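Local coordinates for lysine-specific demethylase REF6 (Arabidopsis thaliana, PDB 6A58), which removes methyl groups from histone H3 to promote gene expression and, through the four C2H2 zinc fingers that this C-terminal fragment holds, binds DNA in a sequence-specific way, at residues Lys38-Met41 with Leu42-Arg45; Ser59-Tyr62 with Leu63-Gln67; Trp89-Ser92 with Arg93-Ile97; His96-His100 with Thr101-Pro105; Ser121-Ser124 with Arg125-Lys129. All coordinates share one frame; numbering follows the deposited sequence.

Contact 1. Residues Lys38-Met41 with Leu42-Arg45. With ZN (zinc ion), chain B.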
# COMPACT_ATOMS: atom_id res chain seq x y z
N LYS A 38 5.07 25.50 -13.17
CA LYS A 38 4.67 26.06 -11.88
C LYS A 38 4.44 24.98 -10.83
O LYS A 38 5.01 25.03 -9.74
CB LYS A 38 3.41 26.90 -12.05
CG LYS A 38 2.88 27.53 -10.77
CD LYS A 38 1.68 28.40 -11.06
CE LYS A 38 1.49 29.45 -10.00
NZ LYS A 38 2.46 30.57 -10.12
N GLN A 39 3.60 24.01 -11.16
CA GLN A 39 3.27 22.95 -10.22
C GLN A 39 4.43 21.98 -9.99
O GLN A 39 4.55 21.41 -8.91
CB GLN A 39 1.99 22.21 -10.65
CG GLN A 39 0.75 23.10 -10.65
CD GLN A 39 0.42 23.71 -9.30
OE1 GLN A 39 0.73 23.13 -8.25
NE2 GLN A 39 -0.20 24.88 -9.31
N LEU A 40 5.30 21.82 -10.98
CA LEU A 40 6.54 21.07 -10.80
C LEU A 40 7.48 21.79 -9.81
O LEU A 40 8.09 21.15 -8.96
CB LEU A 40 7.26 20.84 -12.13
CG LEU A 40 8.63 20.15 -12.03
CD1 LEU A 40 8.48 18.76 -11.43
CD2 LEU A 40 9.32 20.10 -13.38
N MET A 41 7.60 23.11 -9.94
CA MET A 41 8.42 23.89 -9.01
C MET A 41 7.91 23.81 -7.57
O MET A 41 8.70 23.65 -6.63
CB MET A 41 8.51 25.35 -9.46
CG MET A 41 9.34 25.56 -10.72
SD MET A 41 9.50 27.29 -11.19
CE MET A 41 7.97 27.63 -12.04
N LEU A 42 6.59 23.90 -7.41
CA LEU A 42 5.97 23.75 -6.09
C LEU A 42 6.19 22.34 -5.54
O LEU A 42 6.44 22.16 -4.34
CB LEU A 42 4.48 24.10 -6.14
CG LEU A 42 4.15 25.56 -6.50
CD1 LEU A 42 2.66 25.73 -6.74
CD2 LEU A 42 4.65 26.52 -5.43
N HIS A 43 6.11 21.34 -6.42
CA HIS A 43 6.42 19.96 -6.05
C HIS A 43 7.86 19.78 -5.55
O HIS A 43 8.08 19.07 -4.58
CB HIS A 43 6.15 19.04 -7.25
CG HIS A 43 6.53 17.61 -7.01
ND1 HIS A 43 5.82 16.80 -6.16
CD2 HIS A 43 7.52 16.85 -7.52
CE1 HIS A 43 6.37 15.60 -6.15
NE2 HIS A 43 7.41 15.60 -6.96
N LYS A 44 8.82 20.43 -6.21
CA LYS A 44 10.22 20.37 -5.78
C LYS A 44 10.49 21.07 -4.43
O LYS A 44 11.52 20.82 -3.80
CB LYS A 44 11.15 20.90 -6.87
CG LYS A 44 11.23 19.95 -8.05
CD LYS A 44 12.04 20.53 -9.19
CE LYS A 44 12.07 19.56 -10.36
NZ LYS A 44 12.90 20.06 -11.49
N ARG A 45 9.57 21.95 -4.02
CA ARG A 45 9.58 22.55 -2.67
C ARG A 45 8.79 21.71 -1.66
O ARG A 45 8.48 22.16 -0.55
CB ARG A 45 9.01 23.97 -2.73
CG ARG A 45 9.94 24.95 -3.42
CD ARG A 45 9.26 26.27 -3.69
NE ARG A 45 8.67 26.86 -2.48
CZ ARG A 45 7.89 27.94 -2.46
NH1 ARG A 45 7.58 28.59 -3.59
NH2 ARG A 45 7.40 28.37 -1.30
ZN ZN B . 8.91 14.21 -7.29
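Gln39 O accepts from His43 N at 2.9 Å, and the next residue along repeats the bond, Lys44 N to Leu40 O. These i-to-i+4 bonds hold the short helix 37-44 of the degenerate first finger. The last of them, Arg45 N to Met41 O, is weak, as befits a helix that is ending. His43 is the metal ligand of this helix. Its CG is anti to the backbone N (chi1 176°), which swings the ring off the helix so that NE2 reaches the zinc ion at 2.1 Å, while CB rests 3.3 Å from Gln39 O. Cys25, Cys30 and His60 complete the metal site, and Phe34 meets the His43 ring from the neighbouring strand. Beside the histidine, Leu40 lays its branches against the outstretched chain of Lys44: CD1 is 3.8 Å from Lys44 CE, so the lysine gives its methylenes to the leucine and carries its amine past it. Further round the helix, Leu42 CD1 packs 3.6 Å from Gln39 OE1 of the bent glutamine chain, and the same leucine touches Ile47. Leucine suits such partly exposed positions, while the long chains of Gln39 and Lys44 keep their polar ends near solvent and lend their carbons to the leucines. With NE2 committed to the metal, the ring rotation of His43 is fixed, and zinc would probably polarise the ring and strengthen ND1 as a donor.

Contact 2. Residues Ser59-Tyr62 with Leu63-Gln67; sequences SHKY and LVQHQ. With ZN (zinc ion), chain B; ZN (zinc ion), chain C.
His60 and Val64 meet one turn apart with ring and branch askew: Val64 CG2 lies 3.6 Å from His60 CE1, approaching neither squarely over the face nor at the edge. The valine's branched CB suits this spot, since CG2 also sits close to His60 O and so lies in the corner between the imidazole and the carbonyl of His60. The ring itself is held by NE2, 2.2 Å from the zinc ion of the first finger. That metal lies off the ring's axis, 2.7 Å from His60 CE1 but 3.5 Å from His60 CD2. Lys61 and Gln65 are arranged differently. They run alongside each other in the same direction, Gln65 NE2 lying 3.6 Å from Lys61 CG, so that the amide end rides along the lysine's methylenes; Gln65 CG is anti to the carbonyl carbon (chi1 -70°), which sends the chain back along the helix toward Lys61. At the N-terminal end Ser59 is the N-cap, its OG accepting a weak but straight bond of 3.3 Å from Tyr62 N. On another side of the helix, His66 NE2 binds a second zinc ion at 2.2 Å, together with Cys48, Cys53 and His70, and Phe57 meets its ring. His66 and His70 form the usual histidine pair on the helix of a C2H2 finger. What is unusual is His60 on the same helix, which joins Cys25, Cys30 and His43, so the second finger's helix also completes the metal site of the first.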
# COMPACT_ATOMS: atom_id res chain seq x y z
N SER A 59 11.33 16.68 3.38
CA SER A 59 12.00 15.94 2.31
C SER A 59 10.99 15.43 1.30
O SER A 59 9.78 15.42 1.54
CB SER A 59 12.79 14.76 2.89
OG SER A 59 11.94 13.65 3.16
N HIS A 60 11.52 14.98 0.18
CA HIS A 60 10.73 14.43 -0.90
C HIS A 60 10.09 13.08 -0.53
O HIS A 60 8.99 12.78 -0.99
CB HIS A 60 11.59 14.31 -2.15
CG HIS A 60 10.80 14.19 -3.40
ND1 HIS A 60 10.36 12.97 -3.86
CD2 HIS A 60 10.34 15.12 -4.27
CE1 HIS A 60 9.67 13.15 -4.97
NE2 HIS A 60 9.65 14.44 -5.25
N LYS A 61 10.76 12.29 0.31
CA LYS A 61 10.20 11.02 0.79
C LYS A 61 8.93 11.24 1.64
O LYS A 61 7.95 10.52 1.47
CB LYS A 61 11.24 10.23 1.59
CG LYS A 61 10.87 8.77 1.80
CD LYS A 61 11.95 8.01 2.56
CE LYS A 61 11.93 8.33 4.05
NZ LYS A 61 12.81 7.42 4.83
N TYR A 62 8.98 12.22 2.54
CA TYR A 62 7.80 12.60 3.35
C TYR A 62 6.62 13.05 2.50
O TYR A 62 5.47 12.72 2.79
CB TYR A 62 8.15 13.71 4.35
CG TYR A 62 8.96 13.26 5.55
CD1 TYR A 62 8.46 12.32 6.44
CD2 TYR A 62 10.21 13.82 5.83
CE1 TYR A 62 9.18 11.91 7.56
CE2 TYR A 62 10.95 13.43 6.94
CZ TYR A 62 10.43 12.47 7.80
OH TYR A 62 11.15 12.08 8.90
N LEU A 63 6.90 13.83 1.45
CA LEU A 63 5.88 14.32 0.52
C LEU A 63 5.15 13.17 -0.19
O LEU A 63 3.92 13.15 -0.22
CB LEU A 63 6.52 15.23 -0.53
CG LEU A 63 5.63 15.75 -1.66
CD1 LEU A 63 4.65 16.78 -1.13
CD2 LEU A 63 6.49 16.31 -2.80
N VAL A 64 5.92 12.24 -0.75
CA VAL A 64 5.36 11.13 -1.54
C VAL A 64 4.50 10.21 -0.67
O VAL A 64 3.42 9.78 -1.09
CB VAL A 64 6.49 10.33 -2.26
CG1 VAL A 64 5.96 9.04 -2.88
CG2 VAL A 64 7.15 11.19 -3.33
N GLN A 65 4.97 9.91 0.54
CA GLN A 65 4.21 9.11 1.50
C GLN A 65 2.88 9.78 1.88
O GLN A 65 1.85 9.11 1.95
CB GLN A 65 5.03 8.84 2.76
CG GLN A 65 6.19 7.87 2.54
CD GLN A 65 7.12 7.77 3.73
OE1 GLN A 65 6.83 8.28 4.82
NE2 GLN A 65 8.25 7.10 3.53
N HIS A 66 2.92 11.09 2.11
CA HIS A 66 1.72 11.86 2.45
C HIS A 66 0.64 11.85 1.37
O HIS A 66 -0.54 11.66 1.67
CB HIS A 66 2.07 13.31 2.79
CG HIS A 66 0.87 14.18 2.96
ND1 HIS A 66 0.05 14.10 4.06
CD2 HIS A 66 0.35 15.14 2.16
CE1 HIS A 66 -0.93 14.97 3.94
NE2 HIS A 66 -0.78 15.62 2.79
N GLN A 67 1.05 12.08 0.12
CA GLN A 67 0.12 12.12 -1.03
C GLN A 67 -0.76 10.87 -1.12
O GLN A 67 -1.94 10.97 -1.48
CB GLN A 67 0.90 12.35 -2.34
CG GLN A 67 0.09 12.23 -3.64
CD GLN A 67 0.07 10.82 -4.21
OE1 GLN A 67 1.10 10.15 -4.28
NE2 GLN A 67 -1.11 10.37 -4.64
ZN ZN B . 8.91 14.21 -7.29
ZN ZN C . -1.84 16.75 1.17

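Contact 3. Residues Trp89-Ser92 with Arg93-Ile97. With ZN (zinc ion), chain D.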
# COMPACT_ATOMS: atom_id res chain seq x y z
N TRP A 89 -2.77 -3.04 -2.80
CA TRP A 89 -1.58 -3.87 -3.00
C TRP A 89 -1.94 -5.32 -3.31
O TRP A 89 -2.94 -5.84 -2.80
CB TRP A 89 -0.68 -3.83 -1.76
CG TRP A 89 -0.26 -2.44 -1.37
CD1 TRP A 89 0.62 -1.63 -2.03
CD2 TRP A 89 -0.69 -1.71 -0.21
NE1 TRP A 89 0.76 -0.44 -1.36
CE2 TRP A 89 -0.03 -0.46 -0.24
CE3 TRP A 89 -1.56 -1.99 0.84
CZ2 TRP A 89 -0.23 0.50 0.74
CZ3 TRP A 89 -1.75 -1.03 1.82
CH2 TRP A 89 -1.09 0.20 1.76
N ALA A 90 -1.11 -5.97 -4.12
CA ALA A 90 -1.31 -7.37 -4.52
C ALA A 90 -1.28 -8.34 -3.33
O ALA A 90 -2.07 -9.29 -3.30
CB ALA A 90 -0.29 -7.78 -5.56
N TRP A 91 -0.39 -8.11 -2.37
CA TRP A 91 -0.30 -8.96 -1.18
C TRP A 91 -1.60 -8.94 -0.35
O TRP A 91 -2.03 -9.98 0.15
CB TRP A 91 0.93 -8.63 -0.31
CG TRP A 91 0.89 -7.30 0.39
CD1 TRP A 91 1.47 -6.13 -0.04
CD2 TRP A 91 0.27 -7.00 1.65
NE1 TRP A 91 1.23 -5.13 0.87
CE2 TRP A 91 0.50 -5.63 1.91
CE3 TRP A 91 -0.47 -7.75 2.57
CZ2 TRP A 91 0.01 -5.00 3.07
CZ3 TRP A 91 -0.96 -7.13 3.72
CH2 TRP A 91 -0.71 -5.76 3.96
N SER A 92 -2.21 -7.76 -0.22
CA SER A 92 -3.48 -7.60 0.49
C SER A 92 -4.60 -8.36 -0.21
O SER A 92 -5.43 -9.00 0.45
CB SER A 92 -3.86 -6.12 0.60
OG SER A 92 -2.86 -5.39 1.29
N ARG A 93 -4.64 -8.28 -1.54
CA ARG A 93 -5.63 -9.03 -2.32
C ARG A 93 -5.42 -10.53 -2.17
O ARG A 93 -6.37 -11.27 -1.95
CB ARG A 93 -5.60 -8.65 -3.81
CG ARG A 93 -6.53 -9.49 -4.67
CD ARG A 93 -6.74 -8.93 -6.06
NE ARG A 93 -5.52 -8.96 -6.87
CZ ARG A 93 -5.46 -8.61 -8.15
NH1 ARG A 93 -6.53 -8.19 -8.81
NH2 ARG A 93 -4.29 -8.68 -8.80
N THR A 94 -4.17 -10.98 -2.30
CA THR A 94 -3.83 -12.40 -2.16
C THR A 94 -4.24 -12.95 -0.79
O THR A 94 -4.82 -14.03 -0.70
CB THR A 94 -2.33 -12.65 -2.43
OG1 THR A 94 -2.04 -12.29 -3.78
CG2 THR A 94 -1.96 -14.12 -2.21
N GLU A 95 -3.92 -12.21 0.27
CA GLU A 95 -4.35 -12.58 1.63
C GLU A 95 -5.88 -12.68 1.72
O GLU A 95 -6.41 -13.64 2.27
CB GLU A 95 -3.80 -11.61 2.67
CG GLU A 95 -2.33 -11.84 2.99
CD GLU A 95 -1.82 -11.00 4.15
OE1 GLU A 95 -2.55 -10.13 4.67
OE2 GLU A 95 -0.66 -11.22 4.55
N HIS A 96 -6.57 -11.69 1.16
CA HIS A 96 -8.04 -11.68 1.15
C HIS A 96 -8.66 -12.89 0.45
O HIS A 96 -9.64 -13.45 0.95
CB HIS A 96 -8.58 -10.41 0.50
CG HIS A 96 -10.04 -10.50 0.15
ND1 HIS A 96 -11.03 -10.37 1.10
CD2 HIS A 96 -10.66 -10.73 -1.02
CE1 HIS A 96 -12.21 -10.50 0.51
NE2 HIS A 96 -12.01 -10.72 -0.77
N ILE A 97 -8.10 -13.30 -0.68
CA ILE A 97 -8.63 -14.44 -1.45
C ILE A 97 -8.66 -15.72 -0.60
O ILE A 97 -9.55 -16.56 -0.78
CB ILE A 97 -7.87 -14.65 -2.78
CG1 ILE A 97 -8.12 -13.47 -3.73
CG2 ILE A 97 -8.29 -15.94 -3.47
CD1 ILE A 97 -7.08 -13.32 -4.82
ZN ZN D . -13.19 -11.32 -2.41
O HOH W 1 -3.07 -10.29 -5.83
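Ala90 O is held twice, by Thr94 N at 2.9 Å and by a water molecule that donates to it, also at 2.9 Å. That water accepts in turn from Arg93 NE at 3.0 Å, lying in the guanidinium plane at its edge, so it ties the first turn of the helix to the arginine. Arg93 has a second anchor, NH1 bonding to Lys77 O; the bend at chi3 (67°) brings NE to the water, and the bonds at NE and NH1 together hold the flat group. Glu95 N to Trp91 O continues the backbone bonding. Outward from the backbone, Trp91 and Glu95 pack one turn apart: Glu95 OE1 comes to the edge of the indole, 3.5 Å from Trp91 CZ3, with carboxylate and ring planes 80° apart. The polarised C-H rim of a tryptophan is a fitting neighbour for a carboxylate oxygen. Trp91 takes the crowded chi1 of 68°, its CG between backbone N and carbonyl carbon, and Ser92 OG lies over one face of its ring, toward the rim; a small serine leaves room for this. Further along, His96 NE2 binds the third finger's zinc ion with Cys78, Cys83 and His100. The helix rests on the antiparallel hairpin of its own finger: Ala90 and Arg93 touch Leu76 of strand 76-77, Ser92 and Arg93 touch Phe87 of strand 86-87, while Glu95 reaches out to Phe119 ahead of the fourth finger's helix.

Contact 4. Residues His96-His100 with Thr101-Pro105. With ZN (zinc ion), chain D.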
# COMPACT_ATOMS: atom_id res chain seq x y z
N HIS A 96 -6.57 -11.69 1.16
CA HIS A 96 -8.04 -11.68 1.15
C HIS A 96 -8.66 -12.89 0.45
O HIS A 96 -9.64 -13.45 0.95
CB HIS A 96 -8.58 -10.41 0.50
CG HIS A 96 -10.04 -10.50 0.15
ND1 HIS A 96 -11.03 -10.37 1.10
CD2 HIS A 96 -10.66 -10.73 -1.02
CE1 HIS A 96 -12.21 -10.50 0.51
NE2 HIS A 96 -12.01 -10.72 -0.77
N ILE A 97 -8.10 -13.30 -0.68
CA ILE A 97 -8.63 -14.44 -1.45
C ILE A 97 -8.66 -15.72 -0.60
O ILE A 97 -9.55 -16.56 -0.78
CB ILE A 97 -7.87 -14.65 -2.78
CG1 ILE A 97 -8.12 -13.47 -3.73
CG2 ILE A 97 -8.29 -15.94 -3.47
CD1 ILE A 97 -7.08 -13.32 -4.82
N ARG A 98 -7.73 -15.85 0.34
CA ARG A 98 -7.72 -16.99 1.26
C ARG A 98 -8.99 -17.10 2.11
O ARG A 98 -9.35 -18.20 2.54
CB ARG A 98 -6.49 -16.97 2.17
CG ARG A 98 -5.16 -17.09 1.43
CD ARG A 98 -4.00 -16.83 2.37
NE ARG A 98 -2.76 -16.62 1.62
CZ ARG A 98 -1.68 -16.00 2.09
NH1 ARG A 98 -1.64 -15.53 3.34
NH2 ARG A 98 -0.61 -15.86 1.31
N VAL A 99 -9.66 -15.97 2.35
CA VAL A 99 -10.95 -15.98 3.07
C VAL A 99 -11.98 -16.79 2.27
O VAL A 99 -12.74 -17.56 2.86
CB VAL A 99 -11.49 -14.55 3.33
CG1 VAL A 99 -12.86 -14.58 4.01
CG2 VAL A 99 -10.51 -13.75 4.18
N HIS A 100 -11.97 -16.63 0.95
CA HIS A 100 -12.87 -17.37 0.07
C HIS A 100 -12.49 -18.84 -0.08
O HIS A 100 -13.36 -19.70 -0.12
CB HIS A 100 -12.91 -16.75 -1.33
CG HIS A 100 -13.40 -15.34 -1.36
ND1 HIS A 100 -14.58 -14.94 -0.78
CD2 HIS A 100 -12.87 -14.23 -1.94
CE1 HIS A 100 -14.75 -13.64 -0.97
NE2 HIS A 100 -13.73 -13.19 -1.69
N THR A 101 -11.19 -19.12 -0.21
CA THR A 101 -10.72 -20.50 -0.42
C THR A 101 -10.67 -21.32 0.87
O THR A 101 -10.67 -22.55 0.82
CB THR A 101 -9.34 -20.55 -1.08
OG1 THR A 101 -8.37 -19.99 -0.19
CG2 THR A 101 -9.34 -19.79 -2.41
N GLY A 102 -10.59 -20.64 2.02
CA GLY A 102 -10.45 -21.31 3.32
C GLY A 102 -9.03 -21.75 3.64
O GLY A 102 -8.82 -22.49 4.60
N ALA A 103 -8.05 -21.27 2.87
CA ALA A 103 -6.66 -21.67 3.06
C ALA A 103 -6.12 -21.12 4.38
O ALA A 103 -6.39 -19.97 4.73
CB ALA A 103 -5.81 -21.17 1.90
N ARG A 104 -5.37 -21.96 5.10
CA ARG A 104 -4.69 -21.57 6.34
C ARG A 104 -3.23 -22.01 6.18
O ARG A 104 -2.85 -23.06 6.70
CB ARG A 104 -5.33 -22.23 7.57
CG ARG A 104 -6.83 -22.04 7.73
CD ARG A 104 -7.21 -20.64 8.19
NE ARG A 104 -6.81 -20.35 9.57
CZ ARG A 104 -7.17 -19.25 10.25
NH1 ARG A 104 -6.75 -19.07 11.49
NH2 ARG A 104 -7.96 -18.34 9.70
N PRO A 105 -2.41 -21.24 5.44
CA PRO A 105 -1.07 -21.73 5.06
C PRO A 105 -0.06 -21.91 6.19
O PRO A 105 0.88 -22.70 6.05
CB PRO A 105 -0.56 -20.65 4.09
CG PRO A 105 -1.77 -19.91 3.64
CD PRO A 105 -2.69 -19.93 4.82
ZN ZN D . -13.19 -11.32 -2.41
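Pro105 CG lies over one face of the Arg98 guanidinium, 4.0 Å from Arg98 NE and offset toward the rim, while the imidazoles of His96 and His100 stand nearly perpendicular and converge on the zinc ion. This is the end of a C2H2 helix running into a Thr-Gly-Ala-Arg-Pro linker, close to the TGEKP type that joins consecutive fingers. His100 NE2 binds the metal at 2.1 Å, one turn beyond His96, and its ring stacks with Trp80. Arg98 straddles the junction: its extended chain passes Ala103 CB and Pro105, and NH1 bonds to Arg118 O in the fourth finger. Putting an alanine here would probably leave Arg118 O without this donor and the proline ring without its flat cover, easing the hold of the third finger on the fourth. Gly102 ends the helix with phi at 80°, a value glycine takes readily. Its N bonds to Arg98 O at 2.8 Å, and Ala103 N makes a weak bond to that oxygen. Thr101 places its hydroxyl between backbone N and carbonyl carbon (chi1 65°), and Thr101 OG1 accepts a weak bond of 3.3 Å from Ala103 N.

Contact 5. Residues Ser121-Ser124 with Arg125-Lys129; sequences SDFS and RHKRK. With ZN (zinc ion), chain E.
Four successive i-to-i+4 bonds, each 3.0 Å, run from Arg125 N, His126 N, Lys127 N and Arg128 N to Ser121 O, Asp122 O, Phe123 O and Ser124 O. They build the helix of the fourth C2H2 finger, almost wholly within the DNA-binding part of the chain. Its metal ligand His126 directs its ring at the zinc ion, which NE2 binds with Cys108, Cys113 and His132, whose contribution comes through ND1; Phe117 meets the ring. On another side, Phe123 and Lys127 form a CH-pi contact: Lys127 CE sits over the middle of the phenyl face, 3.5 Å from the ring centroid and only 14° off its normal. The bend of the lysine at chi3 (-75°) folds its end across the ring, bringing NZ within 3.3 Å of Phe123 CE2. A flat aromatic suits this place because it offers the methylenes a broad surface. With an alanine in its place, the end of Lys127 is likely to lose the surface it rests on and become free to swing. Asp122 and Arg125 lie alongside each other with their flat groups nearly parallel, 7° apart, but at different levels: the salt bridge from Asp122 OD1 to Arg125 NH2 spans 3.3 Å with no N-H pointing at the oxygen, so it rests on charge alone. Ser124 is small enough for Arg128 to fold back over it, and its OG bonds to Val120 O. One guanidinium face of Arg128 lies above Ser124 O, with NH1 3.7 Å from Ser124 CB.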
# COMPACT_ATOMS: atom_id res chain seq x y z
N SER A 121 1.24 -12.38 9.39
CA SER A 121 1.27 -11.46 10.54
C SER A 121 0.57 -12.03 11.78
O SER A 121 1.01 -11.78 12.90
CB SER A 121 0.65 -10.10 10.17
OG SER A 121 -0.70 -10.25 9.74
N ASP A 122 -0.50 -12.79 11.57
CA ASP A 122 -1.18 -13.51 12.66
C ASP A 122 -0.30 -14.63 13.22
O ASP A 122 -0.28 -14.86 14.43
CB ASP A 122 -2.52 -14.10 12.19
CG ASP A 122 -3.51 -13.06 11.71
OD1 ASP A 122 -3.39 -11.86 12.08
OD2 ASP A 122 -4.44 -13.44 10.96
N PHE A 123 0.40 -15.33 12.33
CA PHE A 123 1.33 -16.39 12.72
C PHE A 123 2.53 -15.83 13.49
O PHE A 123 2.95 -16.40 14.49
CB PHE A 123 1.79 -17.19 11.48
CG PHE A 123 2.72 -18.35 11.78
CD1 PHE A 123 2.49 -19.20 12.86
CD2 PHE A 123 3.81 -18.60 10.95
CE1 PHE A 123 3.34 -20.27 13.11
CE2 PHE A 123 4.66 -19.67 11.20
CZ PHE A 123 4.43 -20.50 12.28
N SER A 124 3.07 -14.70 13.02
CA SER A 124 4.17 -14.00 13.70
C SER A 124 3.75 -13.48 15.08
O SER A 124 4.51 -13.58 16.04
CB SER A 124 4.70 -12.85 12.85
OG SER A 124 5.24 -13.32 11.63
N ARG A 125 2.55 -12.92 15.16
CA ARG A 125 1.98 -12.45 16.43
C ARG A 125 1.80 -13.59 17.43
O ARG A 125 2.08 -13.42 18.62
CB ARG A 125 0.64 -11.75 16.18
CG ARG A 125 -0.00 -11.14 17.42
CD ARG A 125 -1.15 -10.21 17.05
NE ARG A 125 -2.22 -10.90 16.32
CZ ARG A 125 -3.32 -10.32 15.85
NH1 ARG A 125 -3.55 -9.02 16.03
NH2 ARG A 125 -4.22 -11.05 15.19
N HIS A 126 1.33 -14.74 16.95
CA HIS A 126 1.17 -15.94 17.78
C HIS A 126 2.51 -16.43 18.34
O HIS A 126 2.61 -16.76 19.52
CB HIS A 126 0.49 -17.06 16.98
CG HIS A 126 0.41 -18.37 17.71
ND1 HIS A 126 -0.48 -18.60 18.73
CD2 HIS A 126 1.10 -19.52 17.54
CE1 HIS A 126 -0.33 -19.84 19.17
NE2 HIS A 126 0.62 -20.42 18.47
N LYS A 127 3.53 -16.48 17.48
CA LYS A 127 4.88 -16.90 17.89
C LYS A 127 5.55 -15.93 18.88
O LYS A 127 6.35 -16.35 19.70
CB LYS A 127 5.79 -17.12 16.67
CG LYS A 127 5.45 -18.38 15.88
CD LYS A 127 6.44 -18.64 14.77
CE LYS A 127 6.25 -17.70 13.59
NZ LYS A 127 7.16 -18.01 12.46
N ARG A 128 5.22 -14.64 18.78
CA ARG A 128 5.69 -13.63 19.74
C ARG A 128 4.95 -13.72 21.07
O ARG A 128 5.57 -13.71 22.14
CB ARG A 128 5.55 -12.21 19.18
CG ARG A 128 6.60 -11.83 18.15
CD ARG A 128 6.64 -10.32 17.94
NE ARG A 128 5.33 -9.78 17.54
CZ ARG A 128 4.85 -9.74 16.29
NH1 ARG A 128 5.54 -10.21 15.25
NH2 ARG A 128 3.64 -9.22 16.08
N LYS A 129 3.62 -13.80 21.01
CA LYS A 129 2.76 -13.82 22.20
C LYS A 129 3.00 -15.07 23.05
O LYS A 129 3.16 -14.97 24.27
CB LYS A 129 1.28 -13.72 21.81
CG LYS A 129 0.33 -13.49 22.98
CD LYS A 129 -1.10 -13.20 22.53
CE LYS A 129 -1.40 -11.71 22.43
NZ LYS A 129 -0.64 -11.02 21.35
ZN ZN E . 1.42 -22.42 18.45

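Overall arrangement
The contacts come in order along the chain, contacts 3 and 4 overlapping, and each includes part of a zinc-finger helix; together they trace an elongated string of fingers. Contacts 1 and 2, on helices 37-44 and 60-70, have centres 13 Å apart and touch where His43 and His60 share one zinc ion, so the first two fingers form one compact unit. Contact 3 lies about 25 Å beyond contact 2, centre to centre, without touching it. Contacts 3 and 4 share helix 90-101, His96 and Ile97, and contact 4 continues into the linker to contact 5 on helix 120-129, about 18 Å away between centres. Contacts 1 and 5 have centres about 44 Å apart, on opposite sides of the chain's centre, consistent with modules spread out to bind DNA.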